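Local coordinates for protein nucleoporin NUP82 (Saccharomyces cerevisiae, PDB 3PBP) that serves as a structural constituent of the yeast nuclear pore complex, its N-terminal domain carrying the region that interacts with NUP116, at residues A[228-233]-A[250-255]; A[256-261]-A[274-279]; A[349-354]-A[387-392]. The protein carries 1 engineered substitution. All coordinates share one frame; numbering follows the deposited sequence.

Contact 1 of 3, residues A[228-233]-A[250-255]; sequences NKSLVM and IKQLQF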
loop_
_atom_site.group_PDB
_atom_site.type_symbol
_atom_site.label_atom_id
_atom_site.label_comp_id
_atom_site.label_asym_id
_atom_site.label_seq_id
_atom_site.Cartn_x
_atom_site.Cartn_y
_atom_site.Cartn_z
ATOM N N ASN A 228 21.207 -6.245 11.062
ATOM C CA ASN A 228 22.148 -6.964 10.219
ATOM C C ASN A 228 21.916 -6.688 8.737
ATOM O O ASN A 228 22.868 -6.488 7.997
ATOM C CB ASN A 228 22.071 -8.472 10.467
ATOM C CG ASN A 228 22.679 -8.876 11.798
ATOM O OD1 ASN A 228 23.693 -8.321 12.210
ATOM N ND2 ASN A 228 22.071 -9.858 12.469
ATOM N N LYS A 229 20.662 -6.698 8.286
ATOM C CA LYS A 229 20.393 -6.409 6.876
ATOM C C LYS A 229 20.938 -5.007 6.570
ATOM O O LYS A 229 21.501 -4.765 5.494
ATOM C CB LYS A 229 18.881 -6.471 6.567
ATOM C CG LYS A 229 18.345 -7.876 6.292
ATOM C CD LYS A 229 16.847 -7.990 6.509
ATOM C CE LYS A 229 16.076 -7.076 5.609
ATOM N NZ LYS A 229 14.600 -7.234 5.786
ATOM N N SER A 230 20.784 -4.100 7.534
ATOM C CA SER A 230 21.250 -2.733 7.378
ATOM C C SER A 230 22.771 -2.671 7.269
ATOM O O SER A 230 23.313 -1.861 6.516
ATOM C CB SER A 230 20.765 -1.870 8.553
ATOM O OG SER A 230 19.364 -1.638 8.490
ATOM N N LEU A 231 23.456 -3.523 8.026
ATOM C CA LEU A 231 24.915 -3.559 7.993
ATOM C C LEU A 231 25.424 -4.178 6.707
ATOM O O LEU A 231 26.441 -3.768 6.189
ATOM C CB LEU A 231 25.476 -4.337 9.192
ATOM C CG LEU A 231 25.405 -3.570 10.516
ATOM C CD1 LEU A 231 25.671 -4.510 11.686
ATOM C CD2 LEU A 231 26.402 -2.418 10.483
ATOM N N VAL A 232 24.713 -5.165 6.185
ATOM C CA VAL A 232 25.134 -5.813 4.949
ATOM C C VAL A 232 25.077 -4.847 3.777
ATOM O O VAL A 232 25.895 -4.909 2.875
ATOM C CB VAL A 232 24.260 -7.044 4.628
ATOM C CG1 VAL A 232 24.648 -7.619 3.293
ATOM C CG2 VAL A 232 24.431 -8.092 5.705
HETATM N N MSE A 233 24.114 -3.940 3.794
HETATM C CA MSE A 233 23.975 -2.977 2.712
HETATM C C MSE A 233 24.958 -1.839 2.830
HETATM O O MSE A 233 25.387 -1.275 1.829
HETATM C CB MSE A 233 22.582 -2.399 2.705
HETATM C CG MSE A 233 21.529 -3.427 2.504
HETATM SE SE MSE A 233 19.919 -2.501 2.103
HETATM C CE MSE A 233 19.969 -2.657 0.156
ATOM N N ILE A 250 22.744 4.941 4.231
ATOM C CA ILE A 250 23.400 5.471 5.418
ATOM C C ILE A 250 22.347 5.933 6.409
ATOM O O ILE A 250 22.498 5.748 7.615
ATOM C CB ILE A 250 24.342 6.629 5.068
ATOM C CG1 ILE A 250 25.589 6.061 4.378
ATOM C CG2 ILE A 250 24.709 7.413 6.330
ATOM C CD1 ILE A 250 26.507 7.114 3.822
ATOM N N LYS A 251 21.274 6.523 5.898
ATOM C CA LYS A 251 20.196 6.965 6.765
ATOM C C LYS A 251 19.556 5.766 7.441
ATOM O O LYS A 251 19.232 5.804 8.629
ATOM C CB LYS A 251 19.128 7.691 5.969
ATOM C CG LYS A 251 19.396 9.139 5.753
ATOM C CD LYS A 251 18.146 9.792 5.253
ATOM C CE LYS A 251 18.000 11.151 5.868
ATOM N NZ LYS A 251 16.566 11.536 5.956
ATOM N N GLN A 252 19.361 4.702 6.667
ATOM C CA GLN A 252 18.749 3.497 7.197
ATOM C C GLN A 252 19.579 2.967 8.354
ATOM O O GLN A 252 19.058 2.673 9.425
ATOM C CB GLN A 252 18.626 2.414 6.120
ATOM C CG GLN A 252 17.909 1.173 6.639
ATOM C CD GLN A 252 17.627 0.143 5.570
ATOM O OE1 GLN A 252 17.297 0.477 4.429
ATOM N NE2 GLN A 252 17.727 -1.120 5.941
ATOM N N LEU A 253 20.880 2.855 8.141
ATOM C CA LEU A 253 21.742 2.352 9.188
ATOM C C LEU A 253 21.748 3.248 10.418
ATOM O O LEU A 253 21.833 2.756 11.537
ATOM C CB LEU A 253 23.165 2.182 8.671
ATOM C CG LEU A 253 24.130 1.579 9.693
ATOM C CD1 LEU A 253 23.639 0.208 10.173
ATOM C CD2 LEU A 253 25.494 1.463 9.035
ATOM N N GLN A 254 21.662 4.561 10.217
ATOM C CA GLN A 254 21.652 5.485 11.346
ATOM C C GLN A 254 20.363 5.298 12.117
ATOM O O GLN A 254 20.368 5.239 13.346
ATOM C CB GLN A 254 21.747 6.935 10.879
ATOM C CG GLN A 254 23.014 7.250 10.134
ATOM C CD GLN A 254 23.009 8.645 9.513
ATOM O OE1 GLN A 254 21.944 9.228 9.258
ATOM N NE2 GLN A 254 24.204 9.176 9.245
ATOM N N PHE A 255 19.259 5.197 11.389
ATOM C CA PHE A 255 17.952 5.024 12.002
ATOM C C PHE A 255 17.843 3.705 12.770
ATOM O O PHE A 255 17.475 3.689 13.948
ATOM C CB PHE A 255 16.866 5.096 10.920
ATOM C CG PHE A 255 15.494 4.744 11.412
ATOM C CD1 PHE A 255 14.842 5.545 12.340
ATOM C CD2 PHE A 255 14.856 3.599 10.959
ATOM C CE1 PHE A 255 13.570 5.210 12.813
ATOM C CE2 PHE A 255 13.577 3.254 11.430
ATOM C CZ PHE A 255 12.938 4.065 12.356
#

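Contact 2 of 3, residues A[256-261]-A[274-279]; sequences VSKLHE and KEYRLA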
loop_
_atom_site.group_PDB
_atom_site.type_symbol
_atom_site.label_atom_id
_atom_site.label_comp_id
_atom_site.label_asym_id
_atom_site.label_seq_id
_atom_site.Cartn_x
_atom_site.Cartn_y
_atom_site.Cartn_z
ATOM N N VAL A 256 18.175 2.597 12.114
ATOM C CA VAL A 256 18.068 1.292 12.758
ATOM C C VAL A 256 18.978 1.197 13.968
ATOM O O VAL A 256 18.691 0.460 14.908
ATOM C CB VAL A 256 18.383 0.137 11.773
ATOM C CG1 VAL A 256 18.295 -1.181 12.491
ATOM C CG2 VAL A 256 17.383 0.143 10.625
ATOM N N SER A 257 20.073 1.948 13.945
ATOM C CA SER A 257 21.015 1.966 15.065
ATOM C C SER A 257 20.403 2.720 16.234
ATOM O O SER A 257 20.579 2.339 17.395
ATOM C CB SER A 257 22.322 2.649 14.673
ATOM O OG SER A 257 23.017 1.881 13.716
ATOM N N LYS A 258 19.678 3.790 15.922
ATOM C CA LYS A 258 19.042 4.587 16.946
ATOM C C LYS A 258 17.917 3.767 17.559
ATOM O O LYS A 258 17.641 3.872 18.752
ATOM C CB LYS A 258 18.501 5.882 16.344
ATOM C CG LYS A 258 18.350 6.991 17.352
ATOM C CD LYS A 258 17.800 8.252 16.714
ATOM C CE LYS A 258 17.734 9.403 17.729
ATOM N NZ LYS A 258 17.095 10.649 17.182
ATOM N N LEU A 259 17.258 2.946 16.747
ATOM C CA LEU A 259 16.185 2.107 17.277
ATOM C C LEU A 259 16.808 1.160 18.295
ATOM O O LEU A 259 16.324 1.028 19.419
ATOM C CB LEU A 259 15.522 1.289 16.167
ATOM C CG LEU A 259 14.659 2.023 15.145
ATOM C CD1 LEU A 259 14.073 1.014 14.179
ATOM C CD2 LEU A 259 13.555 2.780 15.844
ATOM N N HIS A 260 17.891 0.508 17.889
ATOM C CA HIS A 260 18.590 -0.422 18.753
ATOM C C HIS A 260 19.008 0.226 20.075
ATOM O O HIS A 260 19.116 -0.450 21.096
ATOM C CB HIS A 260 19.825 -0.956 18.044
ATOM C CG HIS A 260 20.453 -2.121 18.738
ATOM N ND1 HIS A 260 20.506 -3.379 18.174
ATOM C CD2 HIS A 260 21.013 -2.233 19.965
ATOM C CE1 HIS A 260 21.069 -4.216 19.028
ATOM N NE2 HIS A 260 21.384 -3.547 20.123
ATOM N N GLU A 261 19.240 1.534 20.061
ATOM C CA GLU A 261 19.655 2.234 21.271
ATOM C C GLU A 261 18.504 2.541 22.213
ATOM O O GLU A 261 18.705 2.688 23.408
ATOM C CB GLU A 261 20.332 3.555 20.930
ATOM C CG GLU A 261 21.537 3.456 20.020
ATOM C CD GLU A 261 22.233 4.805 19.844
ATOM O OE1 GLU A 261 22.959 5.220 20.777
ATOM O OE2 GLU A 261 22.041 5.456 18.786
ATOM N N LYS A 274 7.801 11.364 15.279
ATOM C CA LYS A 274 7.045 11.778 14.093
ATOM C C LYS A 274 7.893 12.073 12.863
ATOM O O LYS A 274 7.430 11.921 11.731
ATOM C CB LYS A 274 6.165 13.001 14.419
ATOM C CG LYS A 274 6.724 13.913 15.521
ATOM C CD LYS A 274 5.853 15.154 15.726
ATOM C CE LYS A 274 6.190 15.839 17.055
ATOM N NZ LYS A 274 5.317 17.016 17.324
ATOM N N GLU A 275 9.134 12.491 13.080
ATOM C CA GLU A 275 10.023 12.821 11.969
ATOM C C GLU A 275 10.326 11.626 11.073
ATOM O O GLU A 275 10.324 11.754 9.848
ATOM C CB GLU A 275 11.336 13.414 12.490
ATOM C CG GLU A 275 11.167 14.699 13.306
ATOM C CD GLU A 275 10.874 14.445 14.790
ATOM O OE1 GLU A 275 11.762 13.905 15.485
ATOM O OE2 GLU A 275 9.761 14.786 15.261
ATOM N N TYR A 276 10.570 10.466 11.686
ATOM C CA TYR A 276 10.893 9.243 10.948
ATOM C C TYR A 276 9.690 8.527 10.356
ATOM O O TYR A 276 9.844 7.512 9.692
ATOM C CB TYR A 276 11.630 8.252 11.847
ATOM C CG TYR A 276 12.858 8.817 12.509
ATOM C CD1 TYR A 276 12.768 9.504 13.717
ATOM C CD2 TYR A 276 14.114 8.670 11.925
ATOM C CE1 TYR A 276 13.904 10.027 14.326
ATOM C CE2 TYR A 276 15.255 9.190 12.528
ATOM C CZ TYR A 276 15.145 9.866 13.725
ATOM O OH TYR A 276 16.276 10.384 14.312
ATOM N N ARG A 277 8.495 9.051 10.588
ATOM C CA ARG A 277 7.299 8.402 10.078
ATOM C C ARG A 277 6.776 8.951 8.759
ATOM O O ARG A 277 5.885 8.347 8.143
ATOM C CB ARG A 277 6.206 8.445 11.139
ATOM C CG ARG A 277 6.643 7.817 12.441
ATOM C CD ARG A 277 5.516 7.055 13.056
ATOM N NE ARG A 277 4.649 7.900 13.861
ATOM C CZ ARG A 277 3.331 7.767 13.903
ATOM N NH1 ARG A 277 2.735 6.834 13.169
ATOM N NH2 ARG A 277 2.614 8.536 14.704
ATOM N N LEU A 278 7.316 10.089 8.325
ATOM C CA LEU A 278 6.899 10.686 7.059
ATOM C C LEU A 278 7.776 10.110 5.960
ATOM O O LEU A 278 8.929 10.497 5.809
ATOM C CB LEU A 278 7.052 12.206 7.110
ATOM C CG LEU A 278 6.103 12.920 8.076
ATOM C CD1 LEU A 278 6.520 14.373 8.240
ATOM C CD2 LEU A 278 4.673 12.814 7.553
ATOM N N ALA A 279 7.237 9.172 5.194
ATOM C CA ALA A 279 8.019 8.556 4.144
ATOM C C ALA A 279 7.304 8.612 2.808
ATOM O O ALA A 279 6.084 8.464 2.738
ATOM C CB ALA A 279 8.313 7.126 4.511
#

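Contact 3 of 3, residues A[349-354]-A[387-392]; sequences VLIERV and MSWAST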
loop_
_atom_site.group_PDB
_atom_site.type_symbol
_atom_site.label_atom_id
_atom_site.label_comp_id
_atom_site.label_asym_id
_atom_site.label_seq_id
_atom_site.Cartn_x
_atom_site.Cartn_y
_atom_site.Cartn_z
ATOM N N VAL A 349 9.700 -10.847 -8.680
ATOM C CA VAL A 349 9.858 -11.860 -9.697
ATOM C C VAL A 349 8.649 -12.784 -9.696
ATOM O O VAL A 349 8.160 -13.148 -8.637
ATOM C CB VAL A 349 11.146 -12.664 -9.415
ATOM C CG1 VAL A 349 11.244 -13.846 -10.336
ATOM C CG2 VAL A 349 12.352 -11.765 -9.601
ATOM N N LEU A 350 8.168 -13.156 -10.881
ATOM C CA LEU A 350 7.014 -14.053 -10.999
ATOM C C LEU A 350 7.435 -15.495 -10.804
ATOM O O LEU A 350 8.331 -15.966 -11.492
ATOM C CB LEU A 350 6.364 -13.940 -12.380
ATOM C CG LEU A 350 5.143 -14.842 -12.592
ATOM C CD1 LEU A 350 3.874 -14.067 -12.270
ATOM C CD2 LEU A 350 5.090 -15.316 -14.017
ATOM N N ILE A 351 6.789 -16.191 -9.874
ATOM C CA ILE A 351 7.093 -17.596 -9.611
ATOM C C ILE A 351 6.058 -18.497 -10.271
ATOM O O ILE A 351 6.387 -19.558 -10.784
ATOM C CB ILE A 351 7.107 -17.896 -8.105
ATOM C CG1 ILE A 351 8.334 -17.252 -7.455
ATOM C CG2 ILE A 351 7.125 -19.388 -7.878
ATOM C CD1 ILE A 351 8.408 -17.440 -5.950
ATOM N N GLU A 352 4.804 -18.065 -10.250
ATOM C CA GLU A 352 3.723 -18.829 -10.853
ATOM C C GLU A 352 2.461 -17.991 -11.106
ATOM O O GLU A 352 2.245 -16.941 -10.492
ATOM C CB GLU A 352 3.362 -20.026 -9.960
ATOM C CG GLU A 352 1.903 -20.464 -10.104
ATOM C CD GLU A 352 1.537 -21.653 -9.250
ATOM O OE1 GLU A 352 1.867 -21.635 -8.042
ATOM O OE2 GLU A 352 0.910 -22.594 -9.793
ATOM N N ARG A 353 1.638 -18.465 -12.032
ATOM C CA ARG A 353 0.379 -17.820 -12.334
ATOM C C ARG A 353 -0.733 -18.877 -12.176
ATOM O O ARG A 353 -0.591 -20.023 -12.618
ATOM C CB ARG A 353 0.380 -17.262 -13.749
ATOM C CG ARG A 353 -0.865 -16.456 -14.045
ATOM C CD ARG A 353 -0.939 -16.044 -15.476
ATOM N NE ARG A 353 -2.154 -15.283 -15.714
ATOM C CZ ARG A 353 -2.575 -14.922 -16.921
ATOM N NH1 ARG A 353 -1.868 -15.262 -17.992
ATOM N NH2 ARG A 353 -3.694 -14.221 -17.057
ATOM N N VAL A 354 -1.829 -18.492 -11.527
ATOM C CA VAL A 354 -2.943 -19.399 -11.299
ATOM C C VAL A 354 -4.221 -18.814 -11.882
ATOM O O VAL A 354 -4.694 -17.771 -11.425
ATOM C CB VAL A 354 -3.149 -19.646 -9.784
ATOM C CG1 VAL A 354 -4.348 -20.549 -9.551
ATOM C CG2 VAL A 354 -1.895 -20.260 -9.184
HETATM N N MSE A 387 2.769 -24.743 -0.611
HETATM C CA MSE A 387 3.830 -25.228 0.266
HETATM C C MSE A 387 4.599 -26.363 -0.404
HETATM O O MSE A 387 5.622 -26.821 0.110
HETATM C CB MSE A 387 3.252 -25.707 1.601
HETATM C CG MSE A 387 2.992 -24.582 2.588
HETATM SE SE MSE A 387 4.610 -23.540 2.991
HETATM C CE MSE A 387 5.328 -24.610 4.448
ATOM N N SER A 388 4.087 -26.810 -1.552
ATOM C CA SER A 388 4.702 -27.879 -2.337
ATOM C C SER A 388 6.094 -27.397 -2.692
ATOM O O SER A 388 7.082 -28.105 -2.491
ATOM C CB SER A 388 3.911 -28.120 -3.628
ATOM O OG SER A 388 2.510 -27.986 -3.413
ATOM N N TRP A 389 6.161 -26.173 -3.209
ATOM C CA TRP A 389 7.425 -25.570 -3.605
ATOM C C TRP A 389 7.961 -24.544 -2.620
ATOM O O TRP A 389 9.172 -24.417 -2.450
ATOM C CB TRP A 389 7.296 -24.917 -4.984
ATOM C CG TRP A 389 6.106 -24.022 -5.154
ATOM C CD1 TRP A 389 4.886 -24.371 -5.648
ATOM C CD2 TRP A 389 6.047 -22.608 -4.902
ATOM N NE1 TRP A 389 4.070 -23.265 -5.732
ATOM C CE2 TRP A 389 4.757 -22.170 -5.279
ATOM C CE3 TRP A 389 6.959 -21.668 -4.396
ATOM C CZ2 TRP A 389 4.359 -20.832 -5.168
ATOM C CZ3 TRP A 389 6.559 -20.339 -4.287
ATOM C CH2 TRP A 389 5.272 -19.937 -4.671
ATOM N N ALA A 390 7.060 -23.817 -1.971
ATOM C CA ALA A 390 7.459 -22.781 -1.022
ATOM C C ALA A 390 8.357 -23.282 0.097
ATOM O O ALA A 390 9.284 -22.590 0.504
ATOM C CB ALA A 390 6.236 -22.118 -0.436
ATOM N N SER A 391 8.081 -24.485 0.593
ATOM C CA SER A 391 8.867 -25.061 1.676
ATOM C C SER A 391 10.313 -25.284 1.254
ATOM O O SER A 391 11.234 -25.112 2.047
ATOM C CB SER A 391 8.243 -26.377 2.136
ATOM O OG SER A 391 8.089 -27.269 1.052
ATOM N N THR A 392 10.507 -25.664 -0.001
ATOM C CA THR A 392 11.844 -25.897 -0.531
ATOM C C THR A 392 12.525 -24.561 -0.789
ATOM O O THR A 392 13.733 -24.406 -0.566
ATOM C CB THR A 392 11.784 -26.651 -1.855
ATOM O OG1 THR A 392 11.037 -27.860 -1.678
ATOM C CG2 THR A 392 13.181 -26.973 -2.341
#

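Contact 1 of 3, residues A[228-233]-A[250-255]
Ser230 and Gln252 face each other across two helices that run roughly antiparallel, the axes of the two short segments 9.2 Å apart and 147° from one another. Both CB atoms are directed into the gap, and the extended Gln252 chain, with CG anti to its own backbone N, carries the amide across to the serine. Gln252 NE2 donates to Ser230 OG over 3.1 Å. The bond is moderately bent, 156° at the hydrogen, and OG is tilted 17° out of the amide plane. Ser230 OG also bonds to Ile226 O one turn back on its own helix. With NE2 giving to Ser230 OG and OE1 taking the N-H of Met335, the amide orientation is probably fixed by its two partners.

Beside this polar pair the leucines meet obliquely. Leu253 reaches over with CD1, which touches Leu231 CD2 at 3.8 Å. The same methyl lies 3.9 Å from Ser230 CB, wedged against both residues. Leu231 starts off turned from the opposing helix and returns to it through its CD2 methyl.

The two helices, 220-235 and 243-262, form a hairpin following strand 215-217. Tyr234 packs against Leu253, the loop with Ser334 and Met335 flanks Gln252, and the chain of another protein lies with its backbone against Leu231 and Val232.

Contact 2 of 3, residues A[256-261]-A[274-279]
Lys258 and Tyr276 join the second helix of a helical hairpin, 243-262, to the loop that leads from strand 269-271 towards strand 286-288, at the surface of a domain of the beta-propeller type. Across the two segments the polar interaction is one hydrogen bond: Lys258 NZ donates to Tyr276 OH at 3.0 Å. The ammonium arrives at the edge of the phenol, near the ring plane, and the two side chains cross at about a right angle. Lys258 gets there because its chain is fully extended, with CG anti to the backbone N (chi1 -156°). A second, weak bond runs from NZ to Gln273 OE1, just ahead of the loop segment.

The electrostatic contribution is looser. Glu275 OE1 stands 6.5 Å from Lys258 NZ, too far for a salt bridge, though its opposite charge may still favour the ammonium on this side.

Ring packing and backbone bonding place the tyrosine. Its ring meets Phe255 of helix 243-262, about one turn before Lys258, with planes about 30° apart, and its carbonyl O accepts the indole N-H of Trp337. A leucine in place of Tyr276 would probably leave Lys258 NZ without its hydroxyl partner and Phe255 without its aromatic neighbour.

Van der Waals contact completes the pair: along the lysine chain, Lys258 CD approaches Tyr276 OH to 3.6 Å.

Contact 3 of 3, residues A[349-354]-A[387-392]
Ile351 sets its CG2 methyl over one face of the Trp389 indole, a CH-pi contact 3.9 Å from the centroid of the six-membered ring and 19° off the ring normal. The nearest ring atom to this methyl is Trp389 CH2, at 3.7 Å. The other branch joins in, Ile351 CD1 lying 3.8 Å from Trp389 CZ3. The opposite face of the indole carries Ala390 CB of the same helix, near the rim. Glu352 approaches obliquely, its carboxylate plane turned 65° from the ring; its OE1 is 3.6 Å from Trp389 NE1, a proximity without a hydrogen bond.

Ser412 mediates here instead: its OG bonds to Glu352 OE1 and, weakly, to Trp389 NE1, so one hydroxyl ties together the polar ends of strand and helix residues. Trp389 is directed at the strand by its first torsion, which sets CG between the backbone N and the carbonyl carbon (chi1 49°). The rings of Phe386 and Phe410 also meet the indole, the first nearer parallel and the second nearer perpendicular. On the helix, Ser391 OG donates to Met387 O at 2.7 Å.

Further out, an aromatic side chain of another protein packs on Ile351. Ile351 and Glu352 both face Leu326 of the adjacent strand, a classic beta bulge that lets two successive side chains point at the same tryptophan. The bulged strand 347-355 belongs to one blade, and helix 387-399 links strands 380-385 and 413-419 of the next, an inter-blade contact of a beta-propeller.

Contacts 1 and 2 are neighbours, with centres 12 Å apart, and share helix 243-262: its middle pairs with helix 220-235, the turns after it with the loop 274-279. They touch directly, Ser230 OG lying 3.4 Å from Val256 CG2. Contact 3 is separate, its centre about 30 Å from that of contact 1 and about 34 Å from that of contact 2; the nearest atoms are about 15 Å and 22 Å away. All three follow in series along the chain. The other protein chain of the assembly reaches contacts 1 and 3 but not contact 2, so contacts 1 and 3 border an interface between proteins, and contact 2 does not; no ligand or catalytic site is involved.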